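Alpha-L-rhamnosidase (Streptomyces avermitilis, PDB 3W5M) hydrolyses terminal non-reducing alpha-L-rhamnose residues from plant glycosides such as naringin, rutin and hesperidin and from the arabinogalactan-protein gum arabic. Local coordinates at residues A[480-485]-A[588-593]; A[508-513]-A[561-566]; A[159-164]-A[249-254]. All blocks are in the same frame, centred on the assembly; numbering follows the deposited sequence.

The three contacts show how a multidomain glycosidase joins distant parts of its sequence by beta structure, within a sheet and between sheets. Contact 3 comes first along the chain and is complete before contact 1 begins; both segments of contact 2 fall between the two segments of contact 1. Contacts 1 and 2 have their centres about 9 Å apart and belong to one large sheet, where strands 587-594 and 510-515 run side by side; four successive strands at one end of it are 480-493, 587-594, 510-515 and 559-561. Contact 3 stands apart, its centre about 49 Å from contact 1 and 40 Å from contact 2, in the rhamnose-binding module CBM67, and touches neither.

Contact 1 of 3, residues A[480-485]-A[588-593]; sequences VRIAKE and TGRVMH
Ile482 and Met592 stand side by side on one face of the sheet and point the same way, Ile482 CG1 lying 3.8 Å from Met592 CG. CG1 is anti to the carbonyl carbon (chi1 -63°), which sets it beside the methionine; the chain then extends at chi2 (167°) and Ile482 CD1 meets Arg590 NH1 at 3.6 Å, the two side chains crossing obliquely. Met592 CE in turn lies off-centre over one face of the Arg590 guanidinium. The arginine is therefore packed by apolar groups while its NH2 is hydrogen-bonded to Pro563 O. Val480 approaches differently: its side chain crosses that of Met592 at about a right angle, CG1 against CB.

On the other face Lys484 and Val591 run alongside each other, CG to CB 4.0 Å, and both touch Trp618 of helix 607-622. Ala483 points instead at the opposite strand, and its CB comes within 3.3 Å of His593 NE2.

The backbone explains this odd residue. Arg481 and His593 form a regular hydrogen-bonded pair, but beyond it Val591 O receives Ala483 N at 2.8 Å, whereas Val591 N gives its bond to Lys484 O, also at 2.8 Å. Two residues of 480-485 thus stand opposite one of 588-593, and Ala483 has a nearly helical psi of -25°. This is the pattern of a classic beta bulge, here set between antiparallel neighbours in the large, mostly antiparallel sheet to which the concanavalin-like domain contributes most strands.

Contact 2 of 3, residues A[508-513]-A[561-566]; sequences VGSVRL and YEPRFT
Tyr561 pairs with Leu513 through both of its backbone polar atoms: its N bonds to Leu513 O at 2.8 Å and its O receives Leu513 N at 2.9 Å. The two side chains lie on the same face, CB near CB, and beyond this pair the phenol OH of Tyr561 reaches Glu437.

Glu562 follows, lying side by side with Arg512 and pointing the same way. Its CG packs on Arg512 CB at 3.7 Å, and OE2 accepts a hydrogen bond from Arg512 NH1 at 3.0 Å, closing a salt bridge. The carboxylate oxygen sits in the guanidinium plane, although the two groups are turned 72° apart. Arg512 CG is anti to the backbone N (chi1 171°), which puts it beside Glu562 CG; NH2 meets a second carboxylate, that of Glu485. An alanine in place of Arg512 would probably leave Glu562 and Glu485 without the cation they share and let the Glu562 carboxylate turn more freely.

Strand 559-561 is one of the two outermost strands of the large sheet built mostly from the concanavalin-like domain, and Pro563 marks where its antiparallel pairing stops. The next bond to Val511 O would need an N-H at this position; the proline has none, and its CD instead presses to 3.1 Å from Val511 O. Its ring also lies against Ser510, CG to CB 4.1 Å.

Farther on the chains diverge, and a water bridges Ser510 and the loop. It lies 2.7 Å from Ser510 OG and 2.8 Å from Thr566 O, and its bond to Pro563 O is weak.

Contact 3 of 3, residues A[159-164]-A[249-254]; sequences FRRTVD and KKIFSD
Arg161, in the conformer described here, one of two deposited, reaches across to Ile251 of the facing sheet and to Asp254 in the loop that follows its strand. CG is anti to the backbone N (chi1 -170°) and the chain stays extended as far as NE, carrying the guanidinium over Ile251, whose CG2 lies 3.8 Å above one face, off-centre. NH1 is 3.2 Å from Asp254 OD1, a salt bridge of charges alone, because that oxygen stands well out of the guanidinium plane; OD1 is itself held by the backbone N of Ser256. A water joins the two segments, accepting from Arg161 NH1 at 2.8 Å and from Phe252 N, and donating to Asp254 OD2.

Ile251 uses the same methyl for a second partner. Its CG2 also meets Val163 CG1 at 3.8 Å, as the two side chains pass one another, pointing oppositely.

No backbone bonds join the strands, whose axes are 9.8 Å apart and nearly antiparallel (167°). Strand 156-165 belongs to one sheet and 247-252 is an outermost strand of the other, so side chains and a water bridge the gap, as between the two layers of the beta-jelly-roll sandwich in the rhamnose-binding module CBM67.

Contact 1 of 3, residues A[480-485]-A[588-593]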
loop_
_atom_site.group_PDB
_atom_site.type_symbol
_atom_site.label_atom_id
_atom_site.label_comp_id
_atom_site.label_asym_id
_atom_site.label_seq_id
_atom_site.Cartn_x
_atom_site.Cartn_y
_atom_site.Cartn_z
ATOM N N VAL A 480 -4.131 3.326 -7.929
ATOM C CA VAL A 480 -3.154 2.291 -8.213
ATOM C C VAL A 480 -3.308 1.939 -9.700
ATOM O O VAL A 480 -4.426 1.743 -10.167
ATOM C CB VAL A 480 -3.444 1.044 -7.356
ATOM C CG1 VAL A 480 -2.617 -0.161 -7.825
ATOM C CG2 VAL A 480 -3.155 1.336 -5.872
ATOM N N ARG A 481 -2.190 1.910 -10.430
ATOM C CA ARG A 481 -2.246 1.525 -11.858
ATOM C C ARG A 481 -1.032 0.675 -12.171
ATOM O O ARG A 481 -0.076 0.676 -11.413
ATOM C CB ARG A 481 -2.274 2.762 -12.795
ATOM C CG ARG A 481 -3.507 3.646 -12.591
ATOM C CD ARG A 481 -3.420 4.906 -13.434
ATOM N NE ARG A 481 -4.606 5.680 -13.140
ATOM C CZ ARG A 481 -4.705 6.989 -13.232
ATOM N NH1 ARG A 481 -3.681 7.723 -13.642
ATOM N NH2 ARG A 481 -5.851 7.551 -12.904
ATOM N N ILE A 482 -1.094 -0.103 -13.260
ATOM C CA ILE A 482 0.089 -0.860 -13.720
ATOM C C ILE A 482 1.087 0.144 -14.263
ATOM O O ILE A 482 0.746 0.977 -15.123
ATOM C CB ILE A 482 -0.305 -1.900 -14.799
ATOM C CG1 ILE A 482 -1.254 -2.927 -14.173
ATOM C CG2 ILE A 482 0.934 -2.562 -15.442
ATOM C CD1 ILE A 482 -1.955 -3.798 -15.183
ATOM N N ALA A 483 2.308 0.116 -13.734
ATOM C CA ALA A 483 3.313 1.096 -14.135
ATOM C C ALA A 483 4.288 0.468 -15.115
ATOM O O ALA A 483 4.936 1.177 -15.886
ATOM C CB ALA A 483 4.060 1.602 -12.914
ATOM N N LYS A 484 4.428 -0.851 -15.050
ATOM C CA LYS A 484 5.343 -1.591 -15.959
ATOM C C LYS A 484 5.138 -3.082 -15.863
ATOM O O LYS A 484 4.516 -3.576 -14.914
ATOM C CB LYS A 484 6.819 -1.239 -15.756
ATOM C CG LYS A 484 7.354 -1.385 -14.360
ATOM C CD LYS A 484 8.831 -0.997 -14.340
ATOM C CE LYS A 484 9.699 -2.169 -14.730
ATOM N NZ LYS A 484 10.787 -1.724 -15.636
ATOM N N GLU A 485 5.622 -3.787 -16.888
ATOM C CA GLU A 485 5.551 -5.239 -16.931
ATOM C C GLU A 485 6.971 -5.807 -16.804
ATOM O O GLU A 485 7.919 -5.177 -17.278
ATOM C CB GLU A 485 4.883 -5.692 -18.228
ATOM C CG GLU A 485 3.414 -5.290 -18.299
ATOM C CD GLU A 485 2.674 -5.885 -19.489
ATOM O OE1 GLU A 485 3.328 -6.421 -20.427
ATOM O OE2 GLU A 485 1.424 -5.819 -19.491
ATOM N N THR A 588 4.105 -12.991 -17.027
ATOM C CA THR A 588 4.684 -11.641 -17.067
ATOM C C THR A 588 4.171 -10.934 -15.825
ATOM O O THR A 588 2.975 -10.948 -15.593
ATOM C CB THR A 588 4.227 -10.907 -18.327
ATOM O OG1 THR A 588 4.595 -11.694 -19.490
ATOM C CG2 THR A 588 4.860 -9.529 -18.426
ATOM N N GLY A 589 5.057 -10.335 -15.037
ATOM C CA GLY A 589 4.588 -9.582 -13.873
ATOM C C GLY A 589 4.026 -8.234 -14.265
ATOM O O GLY A 589 4.557 -7.558 -15.167
ATOM N N ARG A 590 2.942 -7.811 -13.591
ATOM C CA ARG A 590 2.375 -6.490 -13.844
ATOM C C ARG A 590 2.559 -5.714 -12.553
ATOM O O ARG A 590 1.923 -6.021 -11.558
ATOM C CB ARG A 590 0.903 -6.583 -14.238
ATOM C CG ARG A 590 0.715 -7.403 -15.520
ATOM C CD ARG A 590 -0.762 -7.581 -15.874
ATOM N NE ARG A 590 -1.472 -8.213 -14.774
ATOM C CZ ARG A 590 -2.738 -7.967 -14.411
ATOM N NH1 ARG A 590 -3.508 -7.091 -15.071
ATOM N NH2 ARG A 590 -3.241 -8.628 -13.363
ATOM N N VAL A 591 3.487 -4.771 -12.576
ATOM C CA VAL A 591 3.881 -3.995 -11.382
ATOM C C VAL A 591 2.828 -2.900 -11.138
ATOM O O VAL A 591 2.615 -2.056 -12.013
ATOM C CB VAL A 591 5.248 -3.342 -11.625
ATOM C CG1 VAL A 591 5.677 -2.454 -10.449
ATOM C CG2 VAL A 591 6.306 -4.425 -11.879
ATOM N N MET A 592 2.195 -2.924 -9.958
ATOM C CA MET A 592 1.125 -1.996 -9.605
ATOM C C MET A 592 1.477 -1.153 -8.405
ATOM O O MET A 592 1.967 -1.690 -7.430
ATOM C CB MET A 592 -0.122 -2.778 -9.232
ATOM C CG MET A 592 -0.734 -3.471 -10.419
ATOM S SD MET A 592 -2.107 -4.535 -9.909
ATOM C CE MET A 592 -2.305 -5.456 -11.450
ATOM N N HIS A 593 1.194 0.149 -8.486
ATOM C CA HIS A 593 1.366 1.064 -7.331
ATOM C C HIS A 593 0.636 2.357 -7.600
ATOM O O HIS A 593 0.044 2.547 -8.674
ATOM C CB HIS A 593 2.867 1.328 -7.002
ATOM C CG HIS A 593 3.706 1.754 -8.167
ATOM N ND1 HIS A 593 3.682 3.035 -8.683
ATOM C CD2 HIS A 593 4.661 1.084 -8.865
ATOM C CE1 HIS A 593 4.553 3.120 -9.679
ATOM N NE2 HIS A 593 5.166 1.954 -9.800
#

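Contact 2 of 3, residues A[508-513]-A[561-566]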
loop_
_atom_site.group_PDB
_atom_site.type_symbol
_atom_site.label_atom_id
_atom_site.label_comp_id
_atom_site.label_asym_id
_atom_site.label_seq_id
_atom_site.Cartn_x
_atom_site.Cartn_y
_atom_site.Cartn_z
ATOM N N VAL A 508 5.581 -5.994 -6.885
ATOM C CA VAL A 508 4.266 -6.074 -6.257
ATOM C C VAL A 508 3.214 -5.860 -7.314
ATOM O O VAL A 508 3.292 -4.887 -8.084
ATOM C CB VAL A 508 4.094 -5.031 -5.127
ATOM C CG1 VAL A 508 2.717 -5.148 -4.473
ATOM C CG2 VAL A 508 5.179 -5.208 -4.084
ATOM N N GLY A 509 2.210 -6.734 -7.311
ATOM C CA GLY A 509 1.179 -6.723 -8.371
ATOM C C GLY A 509 0.711 -8.137 -8.612
ATOM O O GLY A 509 0.485 -8.903 -7.663
ATOM N N SER A 510 0.527 -8.506 -9.879
ATOM C CA SER A 510 0.083 -9.872 -10.165
ATOM C C SER A 510 0.519 -10.191 -11.603
ATOM O O SER A 510 1.011 -9.323 -12.298
ATOM C CB SER A 510 -1.454 -10.013 -9.990
ATOM O OG SER A 510 -2.157 -9.098 -10.811
ATOM N N VAL A 511 0.328 -11.419 -12.055
ATOM C CA VAL A 511 0.889 -11.797 -13.339
ATOM C C VAL A 511 -0.157 -11.799 -14.456
ATOM O O VAL A 511 -1.347 -11.740 -14.205
ATOM C CB VAL A 511 1.626 -13.157 -13.252
ATOM C CG1 VAL A 511 2.493 -13.194 -12.014
ATOM C CG2 VAL A 511 0.657 -14.327 -13.291
ATOM N N ARG A 512 0.308 -11.817 -15.686
ATOM C CA ARG A 512 -0.504 -12.271 -16.812
ATOM C C ARG A 512 -0.008 -13.660 -17.148
ATOM O O ARG A 512 1.213 -13.860 -17.348
ATOM C CB ARG A 512 -0.295 -11.353 -18.014
ATOM C CG ARG A 512 -0.954 -11.901 -19.285
ATOM C CD ARG A 512 -1.085 -10.851 -20.377
ATOM N NE ARG A 512 0.219 -10.369 -20.819
ATOM C CZ ARG A 512 0.719 -9.182 -20.494
ATOM N NH1 ARG A 512 0.027 -8.343 -19.730
ATOM N NH2 ARG A 512 1.919 -8.842 -20.935
ATOM N N LEU A 513 -0.945 -14.605 -17.210
ATOM C CA LEU A 513 -0.675 -15.990 -17.577
ATOM C C LEU A 513 -1.201 -16.186 -18.989
ATOM O O LEU A 513 -2.360 -15.807 -19.266
ATOM C CB LEU A 513 -1.415 -16.911 -16.622
ATOM C CG LEU A 513 -1.419 -18.408 -16.891
ATOM C CD1 LEU A 513 -0.006 -19.008 -16.755
ATOM C CD2 LEU A 513 -2.426 -19.110 -15.994
ATOM N N TYR A 561 -4.964 -14.936 -18.703
ATOM C CA TYR A 561 -5.576 -14.713 -17.385
ATOM C C TYR A 561 -4.825 -13.595 -16.666
ATOM O O TYR A 561 -3.589 -13.656 -16.536
ATOM C CB TYR A 561 -5.583 -15.996 -16.544
ATOM C CG TYR A 561 -6.013 -15.727 -15.107
ATOM C CD1 TYR A 561 -7.270 -15.152 -14.818
ATOM C CD2 TYR A 561 -5.154 -16.009 -14.052
ATOM C CE1 TYR A 561 -7.637 -14.872 -13.503
ATOM C CE2 TYR A 561 -5.517 -15.739 -12.732
ATOM C CZ TYR A 561 -6.755 -15.180 -12.471
ATOM O OH TYR A 561 -7.108 -14.921 -11.140
ATOM N N GLU A 562 -5.566 -12.582 -16.201
ATOM C CA GLU A 562 -4.961 -11.481 -15.455
ATOM C C GLU A 562 -5.808 -11.251 -14.211
ATOM O O GLU A 562 -6.927 -10.777 -14.335
ATOM C CB GLU A 562 -4.937 -10.220 -16.313
ATOM C CG GLU A 562 -3.793 -10.224 -17.333
ATOM C CD GLU A 562 -3.894 -9.113 -18.353
ATOM O OE1 GLU A 562 -5.022 -8.766 -18.765
ATOM O OE2 GLU A 562 -2.846 -8.579 -18.757
ATOM N N PRO A 563 -5.294 -11.575 -13.024
ATOM C CA PRO A 563 -6.120 -11.325 -11.815
ATOM C C PRO A 563 -6.548 -9.858 -11.677
ATOM O O PRO A 563 -5.863 -8.950 -12.188
ATOM C CB PRO A 563 -5.187 -11.726 -10.666
ATOM C CG PRO A 563 -4.220 -12.697 -11.295
ATOM C CD PRO A 563 -3.988 -12.176 -12.684
ATOM N N ARG A 564 -7.662 -9.610 -10.990
ATOM C CA ARG A 564 -8.130 -8.222 -10.820
ATOM C C ARG A 564 -8.191 -7.788 -9.342
ATOM O O ARG A 564 -8.036 -6.613 -9.041
ATOM C CB ARG A 564 -9.532 -8.035 -11.412
ATOM C CG ARG A 564 -9.620 -7.993 -12.923
ATOM C CD ARG A 564 -11.047 -8.382 -13.326
ATOM N NE ARG A 564 -11.375 -8.185 -14.750
ATOM C CZ ARG A 564 -11.547 -9.187 -15.615
ATOM N NH1 ARG A 564 -11.374 -10.447 -15.226
ATOM N NH2 ARG A 564 -11.862 -8.924 -16.893
ATOM N N PHE A 565 -8.488 -8.722 -8.449
ATOM C CA PHE A 565 -8.863 -8.340 -7.076
ATOM C C PHE A 565 -7.963 -8.921 -6.012
ATOM O O PHE A 565 -8.392 -9.254 -4.872
ATOM C CB PHE A 565 -10.339 -8.674 -6.848
ATOM C CG PHE A 565 -11.235 -7.992 -7.831
ATOM C CD1 PHE A 565 -11.313 -6.596 -7.845
ATOM C CD2 PHE A 565 -11.975 -8.726 -8.768
ATOM C CE1 PHE A 565 -12.120 -5.935 -8.749
ATOM C CE2 PHE A 565 -12.806 -8.065 -9.659
ATOM C CZ PHE A 565 -12.872 -6.673 -9.663
ATOM N N THR A 566 -6.702 -9.064 -6.386
ATOM C CA THR A 566 -5.698 -9.550 -5.424
ATOM C C THR A 566 -4.385 -8.887 -5.803
ATOM O O THR A 566 -4.279 -8.298 -6.867
ATOM C CB THR A 566 -5.546 -11.095 -5.447
ATOM O OG1 THR A 566 -4.680 -11.479 -4.383
ATOM C CG2 THR A 566 -4.924 -11.549 -6.755
HETATM O O HOH W 1 -4.309 -8.036 -9.616
#

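Contact 3 of 3, residues A[159-164]-A[249-254]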
loop_
_atom_site.group_PDB
_atom_site.type_symbol
_atom_site.label_atom_id
_atom_site.label_comp_id
_atom_site.label_asym_id
_atom_site.label_seq_id
_atom_site.Cartn_x
_atom_site.Cartn_y
_atom_site.Cartn_z
ATOM N N PHE A 159 -18.027 -41.838 11.860
ATOM C CA PHE A 159 -19.418 -41.558 11.504
ATOM C C PHE A 159 -19.694 -42.005 10.086
ATOM O O PHE A 159 -18.835 -41.806 9.204
ATOM C CB PHE A 159 -19.687 -40.055 11.563
ATOM C CG PHE A 159 -19.382 -39.457 12.917
ATOM C CD1 PHE A 159 -18.069 -39.134 13.236
ATOM C CD2 PHE A 159 -20.379 -39.293 13.885
ATOM C CE1 PHE A 159 -17.745 -38.624 14.493
ATOM C CE2 PHE A 159 -20.054 -38.766 15.140
ATOM C CZ PHE A 159 -18.754 -38.443 15.437
ATOM N N ARG A 160 -20.893 -42.549 9.893
ATOM C CA ARG A 160 -21.372 -42.957 8.574
ATOM C C ARG A 160 -22.805 -42.547 8.343
ATOM O O ARG A 160 -23.620 -42.524 9.283
ATOM C CB ARG A 160 -21.305 -44.488 8.441
ATOM C CG ARG A 160 -19.911 -45.057 8.212
ATOM C CD ARG A 160 -19.896 -46.596 8.173
ATOM N NE ARG A 160 -20.899 -47.169 7.267
ATOM C CZ ARG A 160 -20.682 -47.448 5.986
ATOM N NH1 ARG A 160 -19.501 -47.219 5.439
ATOM N NH2 ARG A 160 -21.659 -47.987 5.250
ATOM N N ARG A 161 -23.123 -42.273 7.079
ATOM C CA ARG A 161 -24.510 -42.097 6.666
ATOM C C ARG A 161 -24.655 -42.455 5.203
ATOM O O ARG A 161 -23.870 -42.058 4.360
ATOM C CB ARG A 161 -25.043 -40.681 6.911
ATOM C CG ARG A 161 -26.551 -40.579 6.709
ATOM C CD ARG A 161 -27.128 -39.222 7.065
ATOM N NE ARG A 161 -28.500 -39.093 6.579
ATOM C CZ ARG A 161 -29.259 -38.024 6.774
ATOM N NH1 ARG A 161 -28.789 -36.987 7.460
ATOM N NH2 ARG A 161 -30.496 -38.006 6.295
ATOM N N THR A 162 -25.662 -43.263 4.934
ATOM C CA THR A 162 -26.024 -43.567 3.551
ATOM C C THR A 162 -27.294 -42.812 3.228
ATOM O O THR A 162 -28.299 -42.987 3.917
ATOM C CB THR A 162 -26.213 -45.078 3.326
ATOM O OG1 THR A 162 -24.972 -45.737 3.588
ATOM C CG2 THR A 162 -26.648 -45.348 1.870
ATOM N N VAL A 163 -27.228 -41.980 2.185
ATOM C CA VAL A 163 -28.350 -41.121 1.752
ATOM C C VAL A 163 -28.717 -41.342 0.291
ATOM O O VAL A 163 -27.839 -41.539 -0.556
ATOM C CB VAL A 163 -28.046 -39.620 1.954
ATOM C CG1 VAL A 163 -28.234 -39.245 3.408
ATOM C CG2 VAL A 163 -26.656 -39.227 1.436
ATOM N N ASP A 164 -30.018 -41.290 0.016
ATOM C CA ASP A 164 -30.570 -41.508 -1.313
ATOM C C ASP A 164 -30.750 -40.125 -1.948
ATOM O O ASP A 164 -31.597 -39.333 -1.528
ATOM C CB ASP A 164 -31.910 -42.251 -1.198
ATOM C CG ASP A 164 -32.413 -42.795 -2.532
ATOM O OD1 ASP A 164 -31.807 -42.519 -3.579
ATOM O OD2 ASP A 164 -33.435 -43.518 -2.534
ATOM N N LYS A 249 -31.820 -29.707 -2.463
ATOM C CA LYS A 249 -32.046 -30.684 -1.400
ATOM C C LYS A 249 -30.842 -30.607 -0.448
ATOM O O LYS A 249 -29.690 -30.604 -0.900
ATOM C CB LYS A 249 -32.201 -32.085 -1.987
ATOM C CG LYS A 249 -32.020 -33.237 -1.004
ATOM C CD LYS A 249 -33.307 -33.611 -0.265
ATOM C CE LYS A 249 -33.149 -34.917 0.507
ATOM N NZ LYS A 249 -32.572 -35.992 -0.355
ATOM N N LYS A 250 -31.108 -30.525 0.857
ATOM C CA LYS A 250 -30.019 -30.466 1.839
ATOM C C LYS A 250 -29.978 -31.716 2.712
ATOM O O LYS A 250 -31.020 -32.191 3.149
ATOM C CB LYS A 250 -30.162 -29.223 2.710
ATOM C CG LYS A 250 -29.904 -27.922 1.956
ATOM C CD LYS A 250 -30.057 -26.736 2.883
ATOM C CE LYS A 250 -30.149 -25.445 2.096
ATOM N NZ LYS A 250 -29.767 -24.322 2.986
ATOM N N ILE A 251 -28.780 -32.249 2.952
ATOM C CA ILE A 251 -28.565 -33.348 3.885
ATOM C C ILE A 251 -27.736 -32.768 5.036
ATOM O O ILE A 251 -26.708 -32.133 4.791
ATOM C CB ILE A 251 -27.746 -34.505 3.234
ATOM C CG1 ILE A 251 -28.412 -35.059 1.949
ATOM C CG2 ILE A 251 -27.443 -35.629 4.225
ATOM C CD1 ILE A 251 -29.865 -35.437 2.062
ATOM N N PHE A 252 -28.172 -32.996 6.274
ATOM C CA PHE A 252 -27.467 -32.425 7.430
ATOM C C PHE A 252 -26.716 -33.454 8.234
ATOM O O PHE A 252 -27.014 -34.641 8.146
ATOM C CB PHE A 252 -28.502 -31.788 8.363
ATOM C CG PHE A 252 -29.319 -30.712 7.712
ATOM C CD1 PHE A 252 -28.727 -29.505 7.340
ATOM C CD2 PHE A 252 -30.677 -30.898 7.465
ATOM C CE1 PHE A 252 -29.482 -28.490 6.761
ATOM C CE2 PHE A 252 -31.434 -29.888 6.872
ATOM C CZ PHE A 252 -30.826 -28.694 6.516
ATOM N N SER A 253 -25.762 -32.990 9.054
ATOM C CA SER A 253 -25.258 -33.786 10.166
ATOM C C SER A 253 -26.354 -33.774 11.255
ATOM O O SER A 253 -26.887 -32.708 11.628
ATOM C CB SER A 253 -23.941 -33.210 10.699
ATOM O OG SER A 253 -24.055 -31.792 10.877
ATOM N N ASP A 254 -26.721 -34.957 11.723
ATOM C CA ASP A 254 -27.866 -35.097 12.647
ATOM C C ASP A 254 -27.916 -36.549 13.141
ATOM O O ASP A 254 -26.989 -37.316 12.860
ATOM C CB ASP A 254 -29.202 -34.610 12.030
ATOM C CG ASP A 254 -29.626 -35.402 10.788
ATOM O OD1 ASP A 254 -29.250 -36.573 10.630
ATOM O OD2 ASP A 254 -30.358 -34.825 9.956
HETATM O O HOH W 2 -30.371 -34.667 6.982
#